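Side-chain contact in DUF4136 domain-containing protein (PDB 4F54), which is of unknown function, a member of the DUF4136 family from Bacteroides thetaiotaomicron and probably a lipoprotein in its natural form: residues A[104-109]-A[162-167]. Residues are numbered along the deposited sequence; the frame is centred on the assembly and turned at random.
Sequences PEWWWG and TSYLTG
A chi1 of -173° sets CG of Tyr164 trans to its own backbone N; CB already points toward the loop segment 104-109, and the ring extends from there to meet Trp106. The Trp106 torsion, chi1 34°, is off the staggered positions, and it carries the far end of the indole nearer to the strand than the CB direction alone would suggest. The evidence for an aromatic pair is consistent: the six-membered ring of Trp106 and the Tyr164 ring have centroids 5.8 Å apart and planes at 74°, an offset edge-to-face (T-shaped) arrangement with the indole presenting its edge to the phenol face. The touching atoms lie at the outer rim of the benzo ring. Trp106 CH2 is 4.0 Å from Tyr164 CE1, and Trp106 CZ2 is 4.1 Å from Tyr164 CZ, distances of van der Waals contact.

Both polar ends are satisfied elsewhere: Tyr164 OH is hydrogen-bonded to Ser134 O and Trp106 NE1 to Tyr133 O, so consecutive backbone carbonyls of one loop tie down the two rings. Within the 3-10 turn, Trp107 CE3 lies 3.4 Å above the Trp106 plane, over its centre, and backs the indole from one face. If Tyr164 were replaced by an alanine, the benzo edge of Trp106 would probably lose the phenol face it rests against, and Ser134 O its hydroxyl partner.

The pair is buried and joins the loop between strand 85-92 and helix 116-119 to one face of the mixed sheet. Strand 159-166 runs antiparallel between strands 18-23 and 139-146; from its other face Leu165 packs on helix 179-189, putting loop and helix on opposite sides of the sheet.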
loop_
_atom_site.group_PDB
_atom_site.type_symbol
_atom_site.label_atom_id
_atom_site.label_comp_id
_atom_site.label_asym_id
_atom_site.label_seq_id
_atom_site.Cartn_x
_atom_site.Cartn_y
_atom_site.Cartn_z
ATOM N N PRO A 104 -0.422 14.187 -7.791
ATOM C CA PRO A 104 -1.517 13.336 -7.337
ATOM C C PRO A 104 -1.065 12.221 -6.377
ATOM O O PRO A 104 -1.771 11.906 -5.406
ATOM C CB PRO A 104 -2.073 12.755 -8.627
ATOM C CG PRO A 104 -1.792 13.805 -9.663
ATOM C CD PRO A 104 -0.427 14.355 -9.263
ATOM N N GLU A 105 0.131 11.673 -6.632
ATOM C CA GLU A 105 0.811 10.711 -5.742
ATOM C C GLU A 105 1.601 11.521 -4.702
ATOM O O GLU A 105 2.842 11.577 -4.725
ATOM C CB GLU A 105 1.755 9.824 -6.555
ATOM C CG GLU A 105 1.060 8.995 -7.625
ATOM C CD GLU A 105 0.811 9.710 -8.942
ATOM O OE1 GLU A 105 1.303 10.838 -9.121
ATOM O OE2 GLU A 105 0.060 9.128 -9.777
ATOM N N TRP A 106 0.871 12.166 -3.790
ATOM C CA TRP A 106 1.462 13.155 -2.881
ATOM C C TRP A 106 2.396 12.500 -1.903
ATOM O O TRP A 106 3.280 13.151 -1.405
ATOM C CB TRP A 106 0.402 14.024 -2.160
ATOM C CG TRP A 106 -0.892 13.325 -1.818
ATOM C CD1 TRP A 106 -2.097 13.412 -2.492
ATOM C CD2 TRP A 106 -1.134 12.388 -0.705
ATOM N NE1 TRP A 106 -3.054 12.600 -1.909
ATOM C CE2 TRP A 106 -2.539 11.950 -0.833
ATOM C CE3 TRP A 106 -0.356 11.881 0.352
ATOM C CZ2 TRP A 106 -3.119 11.063 0.062
ATOM C CZ3 TRP A 106 -0.967 10.979 1.241
ATOM C CH2 TRP A 106 -2.315 10.574 1.085
ATOM N N TRP A 107 2.251 11.192 -1.681
ATOM C CA TRP A 107 3.044 10.462 -0.712
ATOM C C TRP A 107 4.451 10.445 -1.159
ATOM O O TRP A 107 5.307 10.297 -0.323
ATOM C CB TRP A 107 2.478 9.068 -0.452
ATOM C CG TRP A 107 1.997 8.346 -1.687
ATOM C CD1 TRP A 107 2.714 7.452 -2.482
ATOM C CD2 TRP A 107 0.673 8.453 -2.319
ATOM N NE1 TRP A 107 1.955 7.006 -3.517
ATOM C CE2 TRP A 107 0.686 7.557 -3.452
ATOM C CE3 TRP A 107 -0.486 9.170 -2.048
ATOM C CZ2 TRP A 107 -0.388 7.446 -4.317
ATOM C CZ3 TRP A 107 -1.592 9.010 -2.904
ATOM C CH2 TRP A 107 -1.531 8.135 -4.009
ATOM N N TRP A 108 4.721 10.619 -2.463
ATOM C CA TRP A 108 6.106 10.712 -2.947
ATOM C C TRP A 108 6.838 11.888 -2.398
ATOM O O TRP A 108 8.080 11.911 -2.472
ATOM C CB TRP A 108 6.189 10.850 -4.450
ATOM C CG TRP A 108 5.704 9.655 -5.208
ATOM C CD1 TRP A 108 5.513 8.355 -4.763
ATOM C CD2 TRP A 108 5.337 9.639 -6.601
ATOM N NE1 TRP A 108 5.055 7.554 -5.769
ATOM C CE2 TRP A 108 4.924 8.268 -6.898
ATOM C CE3 TRP A 108 5.305 10.604 -7.612
ATOM C CZ2 TRP A 108 4.486 7.895 -8.159
ATOM C CZ3 TRP A 108 4.900 10.188 -8.882
ATOM C CH2 TRP A 108 4.498 8.874 -9.135
ATOM N N GLY A 109 6.122 12.886 -1.913
ATOM C CA GLY A 109 6.739 14.067 -1.302
ATOM C C GLY A 109 7.319 13.825 0.089
ATOM O O GLY A 109 7.999 14.689 0.607
ATOM N N THR A 162 -3.370 0.244 -6.132
ATOM C CA THR A 162 -3.223 1.132 -4.984
ATOM C C THR A 162 -4.505 1.121 -4.177
ATOM O O THR A 162 -5.589 1.079 -4.736
ATOM C CB THR A 162 -2.872 2.575 -5.454
ATOM O OG1 THR A 162 -1.739 2.533 -6.318
ATOM C CG2 THR A 162 -2.591 3.517 -4.260
ATOM N N SER A 163 -4.393 1.214 -2.866
ATOM C CA SER A 163 -5.538 1.435 -2.004
ATOM C C SER A 163 -5.246 2.566 -1.024
ATOM O O SER A 163 -4.073 2.832 -0.649
ATOM C CB SER A 163 -5.986 0.153 -1.274
ATOM O OG SER A 163 -4.997 -0.237 -0.340
ATOM N N TYR A 164 -6.342 3.223 -0.637
ATOM C CA TYR A 164 -6.349 4.256 0.352
ATOM C C TYR A 164 -7.447 3.934 1.344
ATOM O O TYR A 164 -8.640 3.901 0.991
ATOM C CB TYR A 164 -6.515 5.618 -0.254
ATOM C CG TYR A 164 -6.373 6.804 0.661
ATOM C CD1 TYR A 164 -5.288 6.898 1.535
ATOM C CD2 TYR A 164 -7.197 7.912 0.533
ATOM C CE1 TYR A 164 -5.130 8.025 2.333
ATOM C CE2 TYR A 164 -7.050 9.051 1.316
ATOM C CZ TYR A 164 -5.988 9.093 2.221
ATOM O OH TYR A 164 -5.799 10.245 3.001
ATOM N N LEU A 165 -7.037 3.667 2.587
ATOM C CA LEU A 165 -7.993 3.364 3.685
ATOM C C LEU A 165 -8.034 4.602 4.586
ATOM O O LEU A 165 -6.988 4.992 5.116
ATOM C CB LEU A 165 -7.458 2.172 4.475
ATOM C CG LEU A 165 -7.013 0.967 3.650
ATOM C CD1 LEU A 165 -6.675 -0.230 4.562
ATOM C CD2 LEU A 165 -8.091 0.568 2.640
ATOM N N THR A 166 -9.196 5.194 4.777
ATOM C CA THR A 166 -9.269 6.516 5.434
ATOM C C THR A 166 -10.603 6.712 6.112
ATOM O O THR A 166 -11.414 5.794 6.120
ATOM C CB THR A 166 -8.928 7.649 4.428
ATOM O OG1 THR A 166 -8.735 8.880 5.143
ATOM C CG2 THR A 166 -10.018 7.821 3.373
ATOM N N GLY A 167 -10.846 7.877 6.706
ATOM C CA GLY A 167 -12.151 8.125 7.290
ATOM C C GLY A 167 -12.542 7.250 8.471
ATOM O O GLY A 167 -13.707 7.048 8.756
#